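PDB 3GRH: putative acyl-CoA thioester hydrolase YbhC from Escherichia coli K-12, which is a putative thioesterase of the outer membrane, related to pectinesterases, that neither binds pectin nor shows pectinesterase activity. Local coordinates for residues Q236-N241 with L269-Y274; A287-N292 with L322-R327. One frame throughout, in Å; residues are numbered along the deposited sequence.

Interaction 1: Q236-N241 with L269-Y274; sequences QINNVN and LVTNSY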
ATOM      1  N   GLN A 236      -2.614  10.687  -1.448  1.00  6.62           N
ATOM      2  CA  GLN A 236      -3.175  10.701  -0.102  1.00  7.13           C
ATOM      3  C   GLN A 236      -4.372   9.816  -0.046  1.00  7.40           C
ATOM      4  O   GLN A 236      -5.279   9.972  -0.844  1.00  7.00           O
ATOM      5  CB  GLN A 236      -3.564  12.087   0.379  1.00  8.64           C
ATOM      6  CG  GLN A 236      -2.392  13.040   0.459  1.00  9.48           C
ATOM      7  CD  GLN A 236      -2.864  14.460   0.675  1.00  9.65           C
ATOM      8  OE1 GLN A 236      -3.316  14.763   1.796  1.00 16.86           O
ATOM      9  NE2 GLN A 236      -2.728  15.332  -0.357  1.00 11.36           N
ATOM     10  N   ILE A 237      -4.378   8.871   0.878  1.00  6.74           N
ATOM     11  CA  ILE A 237      -5.510   7.922   1.036  1.00  7.34           C
ATOM     12  C   ILE A 237      -5.944   8.073   2.481  1.00  7.79           C
ATOM     13  O   ILE A 237      -5.111   7.835   3.405  1.00  8.83           O
ATOM     14  CB  ILE A 237      -5.001   6.508   0.771  1.00  8.44           C
ATOM     15  CG1 ILE A 237      -4.655   6.398  -0.704  1.00  9.30           C
ATOM     16  CG2 ILE A 237      -6.066   5.530   1.127  1.00 11.63           C
ATOM     17  CD1 ILE A 237      -3.831   5.201  -1.035  1.00 10.40           C
ATOM     18  N   ASN A 238      -7.190   8.523   2.714  1.00  6.62           N
ATOM     19  CA  ASN A 238      -7.637   8.837   4.061  1.00  6.26           C
ATOM     20  C   ASN A 238      -8.980   8.176   4.323  1.00  7.96           C
ATOM     21  O   ASN A 238      -9.908   8.295   3.535  1.00  6.48           O
ATOM     22  CB  ASN A 238      -7.739  10.346   4.294  1.00  7.08           C
ATOM     23  CG  ASN A 238      -8.256  10.652   5.653  1.00  8.95           C
ATOM     24  OD1 ASN A 238      -9.358  11.257   5.817  1.00 14.28           O
ATOM     25  ND2 ASN A 238      -7.527  10.200   6.656  1.00  6.82           N
ATOM     26  N   ASN A 239      -9.087   7.457   5.430  1.00  7.90           N
ATOM     27  CA  ASN A 239     -10.381   6.810   5.817  1.00  8.03           C
ATOM     28  C   ASN A 239     -10.909   5.951   4.719  1.00  8.58           C
ATOM     29  O   ASN A 239     -12.053   6.098   4.282  1.00  7.90           O
ATOM     30  CB  ASN A 239     -11.409   7.852   6.226  1.00  7.67           C
ATOM     31  CG  ASN A 239     -12.585   7.261   6.973  1.00 10.78           C
ATOM     32  OD1 ASN A 239     -12.457   6.223   7.641  1.00 15.21           O
ATOM     33  ND2 ASN A 239     -13.752   7.887   6.796  1.00 16.60           N
ATOM     34  N   VAL A 240     -10.060   5.046   4.229  1.00  7.73           N
ATOM     35  CA  VAL A 240     -10.397   4.072   3.167  1.00  6.68           C
ATOM     36  C   VAL A 240     -10.268   2.691   3.727  1.00  8.69           C
ATOM     37  O   VAL A 240      -9.359   2.414   4.511  1.00 11.29           O
ATOM     38  CB  VAL A 240      -9.547   4.322   1.900  1.00  8.73           C
ATOM     39  CG1 VAL A 240      -9.613   3.168   0.849  1.00  9.68           C
ATOM     40  CG2 VAL A 240      -9.940   5.613   1.255  1.00  8.78           C
ATOM     41  N   ASN A 241     -11.095   1.760   3.269  1.00  6.05           N
ATOM     42  CA  ASN A 241     -10.901   0.339   3.569  1.00  7.07           C
ATOM     43  C   ASN A 241     -10.353  -0.301   2.314  1.00  8.73           C
ATOM     44  O   ASN A 241     -10.938  -0.133   1.247  1.00  9.19           O
ATOM     45  CB  ASN A 241     -12.233  -0.384   3.868  1.00  8.50           C
ATOM     46  CG  ASN A 241     -12.911   0.102   5.107  1.00 11.83           C
ATOM     47  OD1 ASN A 241     -12.306   0.521   6.059  1.00 15.20           O
ATOM     48  ND2 ASN A 241     -14.240   0.165   5.045  1.00 13.29           N
ATOM     49  N   LEU A 269       0.877   8.865   1.349  1.00  6.11           N
ATOM     50  CA  LEU A 269       0.477   8.962   2.755  1.00  5.54           C
ATOM     51  C   LEU A 269      -0.856   8.260   2.917  1.00  6.46           C
ATOM     52  O   LEU A 269      -1.834   8.669   2.260  1.00  7.06           O
ATOM     53  CB  LEU A 269       0.316  10.437   3.181  1.00  6.56           C
ATOM     54  CG  LEU A 269      -0.170  10.631   4.610  1.00  6.51           C
ATOM     55  CD1 LEU A 269       0.843  10.055   5.553  1.00  8.33           C
ATOM     56  CD2 LEU A 269      -0.423  12.072   4.801  1.00  9.86           C
ATOM     57  N   VAL A 270      -0.922   7.268   3.787  1.00  5.47           N
ATOM     58  CA  VAL A 270      -2.185   6.534   4.072  1.00  6.00           C
ATOM     59  C   VAL A 270      -2.509   6.804   5.542  1.00  7.91           C
ATOM     60  O   VAL A 270      -1.676   6.544   6.426  1.00  9.23           O
ATOM     61  CB  VAL A 270      -1.990   5.023   3.880  1.00  8.15           C
ATOM     62  CG1 VAL A 270      -3.306   4.213   4.238  1.00  9.44           C
ATOM     63  CG2 VAL A 270      -1.508   4.702   2.476  1.00  7.82           C
ATOM     64  N   THR A 271      -3.639   7.440   5.808  1.00  6.54           N
ATOM     65  CA  THR A 271      -4.045   7.783   7.138  1.00  6.77           C
ATOM     66  C   THR A 271      -5.432   7.242   7.496  1.00  6.16           C
ATOM     67  O   THR A 271      -6.340   7.181   6.615  1.00  6.31           O
ATOM     68  CB  THR A 271      -4.088   9.308   7.326  1.00 10.92           C
ATOM     69  OG1 THR A 271      -4.906   9.944   6.313  1.00 14.90           O
ATOM     70  CG2 THR A 271      -2.644   9.897   7.223  1.00 14.38           C
ATOM     71  N   ASN A 272      -5.611   6.845   8.764  1.00  6.09           N
ATOM     72  CA  ASN A 272      -6.945   6.611   9.264  1.00  6.18           C
ATOM     73  C   ASN A 272      -7.668   5.513   8.488  1.00  6.83           C
ATOM     74  O   ASN A 272      -8.857   5.590   8.341  1.00  9.93           O
ATOM     75  CB  ASN A 272      -7.773   7.874   9.273  1.00  9.58           C
ATOM     76  CG  ASN A 272      -7.130   8.963   9.998  1.00 13.60           C
ATOM     77  OD1 ASN A 272      -7.043  10.163   9.544  1.00 18.48           O
ATOM     78  ND2 ASN A 272      -6.670   8.609  11.133  1.00 12.73           N
ATOM     79  N   SER A 273      -6.920   4.541   7.996  1.00  6.29           N
ATOM     80  CA  SER A 273      -7.448   3.527   7.068  1.00  6.49           C
ATOM     81  C   SER A 273      -7.419   2.121   7.660  1.00  8.17           C
ATOM     82  O   SER A 273      -6.973   1.934   8.780  1.00  8.44           O
ATOM     83  CB  SER A 273      -6.758   3.580   5.735  1.00  8.82           C
ATOM     84  OG  SER A 273      -7.025   4.833   5.042  1.00  7.41           O
ATOM     85  N   TYR A 274      -8.012   1.194   6.932  1.00  6.46           N
ATOM     86  CA  TYR A 274      -8.095  -0.188   7.365  1.00  6.85           C
ATOM     87  C   TYR A 274      -7.667  -1.013   6.211  1.00  6.47           C
ATOM     88  O   TYR A 274      -8.234  -0.874   5.157  1.00  7.93           O
ATOM     89  CB  TYR A 274      -9.488  -0.526   7.777  1.00  7.89           C
ATOM     90  CG  TYR A 274      -9.718  -1.977   8.089  1.00  6.77           C
ATOM     91  CD1 TYR A 274      -9.364  -2.499   9.284  1.00 10.74           C
ATOM     92  CD2 TYR A 274     -10.257  -2.809   7.168  1.00 10.00           C
ATOM     93  CE1 TYR A 274      -9.530  -3.829   9.564  1.00 13.08           C
ATOM     94  CE2 TYR A 274     -10.481  -4.133   7.478  1.00 10.16           C
ATOM     95  CZ  TYR A 274     -10.072  -4.623   8.638  1.00 12.01           C
ATOM     96  OH  TYR A 274     -10.273  -5.971   9.000  1.00 14.21           O
TER
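Gln236 pairs with Leu269 in two parallel strands that belong to successive turns of the right-handed beta-helix of the pectinesterase family. The backbone bond from Ile237 N to Leu269 O (2.9 Å) opens the register, and Ile237 O receives Thr271 N in turn. Ile237 faces the buried side with Val270, its CD1 lying 4.2 Å from Val270 CG2. On the other face, Asn238 holds its CG anti to the backbone N (chi1 177°), which swings ND2 across to the neighbouring turn. There ND2 reaches Thr271 OG1 at 2.7 Å, the hydroxyl tilted out of the amide plane, and Asn272 OD1 at 2.9 Å, which lies in that plane; the two asparagine amides stand nearly perpendicular, 77° apart. Both coils then bend, with positive phi and psi at Asn239 and Asn272. Asn239 N donates to Thr271 O, which also accepts Ser273 OG from above its carbonyl plane. The same OG receives Val240 N (3.1 Å, nearly straight at 169°), and Val240 O takes Tyr274 N, resuming the parallel pairing. Asn241 brings OD1 to 3.5 Å from Tyr274 CB, its amide almost perpendicular to the ring, while the tyrosine hydroxyl bonds Glu276. At the corner the Ser273 hydroxyl thus takes over as acceptor for Val240 N, and the Asn238 amide adds side-chain bonds, so that one turn stays stitched to the next.

Interaction 2: A287-N292 with L322-R327; sequences AVVFDN and LAVNSR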
ATOM      1  N   ALA A 287       7.913   5.113  -1.310  1.00  8.92           N
ATOM      2  CA  ALA A 287       7.988   5.566   0.019  1.00  7.94           C
ATOM      3  C   ALA A 287       6.553   5.770   0.505  1.00  8.77           C
ATOM      4  O   ALA A 287       5.816   6.639  -0.069  1.00 11.30           O
ATOM      5  CB  ALA A 287       8.680   6.849   0.041  1.00  8.55           C
ATOM      6  N   VAL A 288       6.140   5.011   1.498  1.00  7.25           N
ATOM      7  CA  VAL A 288       4.742   5.059   1.960  1.00  6.85           C
ATOM      8  C   VAL A 288       4.763   5.246   3.440  1.00  6.99           C
ATOM      9  O   VAL A 288       5.447   4.495   4.137  1.00  8.10           O
ATOM     10  CB  VAL A 288       3.946   3.786   1.644  1.00  8.30           C
ATOM     11  CG1 VAL A 288       2.440   4.055   1.946  1.00  9.16           C
ATOM     12  CG2 VAL A 288       4.182   3.391   0.176  1.00 11.01           C
ATOM     13  N   VAL A 289       3.998   6.199   3.964  1.00  5.79           N
ATOM     14  CA  VAL A 289       3.800   6.416   5.384  1.00  5.24           C
ATOM     15  C   VAL A 289       2.383   6.043   5.738  1.00  6.23           C
ATOM     16  O   VAL A 289       1.484   6.540   5.079  1.00  7.32           O
ATOM     17  CB  VAL A 289       4.113   7.842   5.775  1.00  4.97           C
ATOM     18  CG1 VAL A 289       3.683   8.084   7.245  1.00  8.26           C
ATOM     19  CG2 VAL A 289       5.597   8.244   5.583  1.00  6.30           C
ATOM     20  N   PHE A 290       2.205   5.155   6.705  1.00  6.90           N
ATOM     21  CA  PHE A 290       0.894   4.722   7.214  1.00  7.39           C
ATOM     22  C   PHE A 290       0.783   5.302   8.578  1.00 10.50           C
ATOM     23  O   PHE A 290       1.579   4.963   9.435  1.00 12.21           O
ATOM     24  CB  PHE A 290       0.875   3.202   7.337  1.00  9.60           C
ATOM     25  CG  PHE A 290       1.007   2.488   6.048  1.00  8.67           C
ATOM     26  CD1 PHE A 290      -0.141   2.231   5.317  1.00 10.73           C
ATOM     27  CD2 PHE A 290       2.225   2.036   5.581  1.00 10.05           C
ATOM     28  CE1 PHE A 290      -0.085   1.557   4.139  1.00  9.11           C
ATOM     29  CE2 PHE A 290       2.261   1.360   4.363  1.00 10.52           C
ATOM     30  CZ  PHE A 290       1.087   1.165   3.646  1.00 10.83           C
ATOM     31  N   ASP A 291      -0.195   6.154   8.825  1.00 10.18           N
ATOM     32  CA  ASP A 291      -0.408   6.766  10.145  1.00 10.87           C
ATOM     33  C   ASP A 291      -1.821   6.401  10.619  1.00  9.42           C
ATOM     34  O   ASP A 291      -2.798   6.533   9.855  1.00  9.81           O
ATOM     35  CB  ASP A 291      -0.165   8.236  10.114  1.00 12.72           C
ATOM     36  CG  ASP A 291      -0.042   8.872  11.515  1.00 21.44           C
ATOM     37  OD1 ASP A 291       0.243  10.094  11.558  1.00 35.65           O
ATOM     38  OD2 ASP A 291      -0.202   8.209  12.574  1.00 34.08           O
ATOM     39  N   ASN A 292      -1.958   5.940  11.861  1.00  9.19           N
ATOM     40  CA  ASN A 292      -3.233   5.544  12.371  1.00 10.09           C
ATOM     41  C   ASN A 292      -4.054   4.651  11.472  1.00 10.68           C
ATOM     42  O   ASN A 292      -5.268   4.857  11.278  1.00 11.55           O
ATOM     43  CB  ASN A 292      -3.975   6.779  12.740  1.00 11.38           C
ATOM     44  CG  ASN A 292      -3.297   7.480  13.895  1.00 19.21           C
ATOM     45  OD1 ASN A 292      -3.354   6.982  15.025  1.00 26.69           O
ATOM     46  ND2 ASN A 292      -2.642   8.618  13.644  1.00 23.94           N
ATOM     47  N   LEU A 322       6.818   3.176   6.267  1.00  6.83           N
ATOM     48  CA  LEU A 322       6.853   3.560   7.676  1.00  6.09           C
ATOM     49  C   LEU A 322       5.463   3.365   8.196  1.00  6.41           C
ATOM     50  O   LEU A 322       4.548   3.877   7.570  1.00  7.70           O
ATOM     51  CB  LEU A 322       7.165   5.044   7.850  1.00  6.92           C
ATOM     52  CG  LEU A 322       7.110   5.607   9.224  1.00  6.21           C
ATOM     53  CD1 LEU A 322       8.179   4.867  10.066  1.00  7.71           C
ATOM     54  CD2 LEU A 322       7.393   7.139   9.147  1.00  7.08           C
ATOM     55  N   ALA A 323       5.283   2.583   9.264  1.00  5.76           N
ATOM     56  CA  ALA A 323       3.982   2.473   9.931  1.00  7.76           C
ATOM     57  C   ALA A 323       4.175   3.123  11.280  1.00  7.22           C
ATOM     58  O   ALA A 323       5.060   2.721  12.047  1.00  8.78           O
ATOM     59  CB  ALA A 323       3.644   1.014  10.079  1.00  9.29           C
ATOM     60  N   VAL A 324       3.390   4.153  11.547  1.00  8.27           N
ATOM     61  CA  VAL A 324       3.467   4.964  12.793  1.00  8.65           C
ATOM     62  C   VAL A 324       2.125   5.050  13.431  1.00  7.52           C
ATOM     63  O   VAL A 324       1.118   5.230  12.765  1.00  8.41           O
ATOM     64  CB  VAL A 324       4.156   6.345  12.483  1.00 10.28           C
ATOM     65  CG1 VAL A 324       3.415   7.089  11.454  1.00 15.91           C
ATOM     66  CG2 VAL A 324       4.301   7.150  13.736  1.00 11.93           C
ATOM     67  N   ASN A 325       2.026   4.825  14.718  1.00  8.97           N
ATOM     68  CA  ASN A 325       0.836   5.038  15.481  1.00  9.45           C
ATOM     69  C   ASN A 325      -0.326   4.178  14.880  1.00  8.22           C
ATOM     70  O   ASN A 325      -1.504   4.621  14.782  1.00 11.44           O
ATOM     71  CB  ASN A 325       0.461   6.523  15.458  1.00  9.42           C
ATOM     72  CG  ASN A 325       1.514   7.446  16.081  1.00 16.55           C
ATOM     73  OD1 ASN A 325       1.605   8.616  15.745  1.00 23.34           O
ATOM     74  ND2 ASN A 325       2.265   6.927  16.974  1.00 19.52           N
ATOM     75  N   SER A 326       0.030   2.962  14.500  1.00  8.16           N
ATOM     76  CA  SER A 326      -0.859   2.057  13.787  1.00  9.02           C
ATOM     77  C   SER A 326      -1.136   0.821  14.713  1.00  8.94           C
ATOM     78  O   SER A 326      -0.700   0.779  15.848  1.00 10.72           O
ATOM     79  CB  SER A 326      -0.250   1.745  12.445  1.00 10.04           C
ATOM     80  OG  SER A 326      -0.401   2.893  11.575  1.00 10.06           O
ATOM     81  N   ARG A 327      -2.058  -0.030  14.260  1.00  9.28           N
ATOM     82  CA  ARG A 327      -2.614  -1.154  15.024  1.00 11.14           C
ATOM     83  C   ARG A 327      -2.508  -2.374  14.125  1.00 11.02           C
ATOM     84  O   ARG A 327      -2.826  -2.325  12.971  1.00 11.93           O
ATOM     85  CB  ARG A 327      -4.055  -0.899  15.456  1.00 13.69           C
ATOM     86  CG  ARG A 327      -4.143   0.174  16.423  1.00 19.40           C
ATOM     87  CD  ARG A 327      -5.612   0.379  16.797  1.00 21.57           C
ATOM     88  NE  ARG A 327      -6.351   1.048  15.732  1.00 28.90           N
ATOM     89  CZ  ARG A 327      -7.631   0.831  15.417  1.00 29.73           C
ATOM     90  NH1 ARG A 327      -8.348  -0.068  16.060  1.00 33.81           N
ATOM     91  NH2 ARG A 327      -8.206   1.548  14.462  1.00 33.08           N
TER
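Phe290 turns its CG beside the backbone N (chi1 -64°), which brings the ring edge to the carbonyl of Leu322 in the adjoining strand: CD2 lies 3.6 Å from Leu322 O, near the ring plane. On the opposite sheet face, Val289 and Leu322 run side by side, with CG2 of the valine 4.1 Å from CD2 of the leucine. Val324 places CG1 between its backbone N and carbonyl carbon (chi1 59°), where it meets both Phe290 O and the carboxylate carbon of Asp291. Backbone hydrogen bonds join the parallel strands, from Leu322 N to Val288 O, Phe290 N to Leu322 O, and Val324 N to Phe290 O (2.9 Å, 172°). At the corner Val324 O accepts two donors, Asn292 N at 3.3 Å and Ser326 OG at 3.0 Å, the hydroxyl approaching from above the carbonyl plane. Ser326 OG also bonds Thr293 N, so replacing this serine by an alanine would probably leave that amide without its acceptor and the Val324 carbonyl with one donor fewer. Beyond the pair, strand 267-271 flanks 287-291 and strand 351-355 flanks 321-324, continuing the parallel sheet of the beta-helix. Tyr53 of helix 50-53 packs on Val289 and Leu322, whereas the Phe290 ring points inward, making an edge-to-face contact with Phe295 of strand 294-297.

Interactions 1 and 2 illustrate how a beta-helix reuses one corner design on successive turns. They share a parallel sheet in which strands 267-271 and 287-291 are neighbours, joined by probable hydrogen bonds from Val270 N to Val289 O and from Asp291 N to Val270 O, so the four segments lie on consecutive turns. In both, a serine just past the bend lends its hydroxyl to a carbonyl of its own strand. Interaction 2 is the more buried, with apolar contacts on both sheet faces; interaction 1 is only partly buried, apolar on its inner face, while asparagine and threonine bridge its outer one. Asn272 packs against Asn292, bringing the two corners into contact.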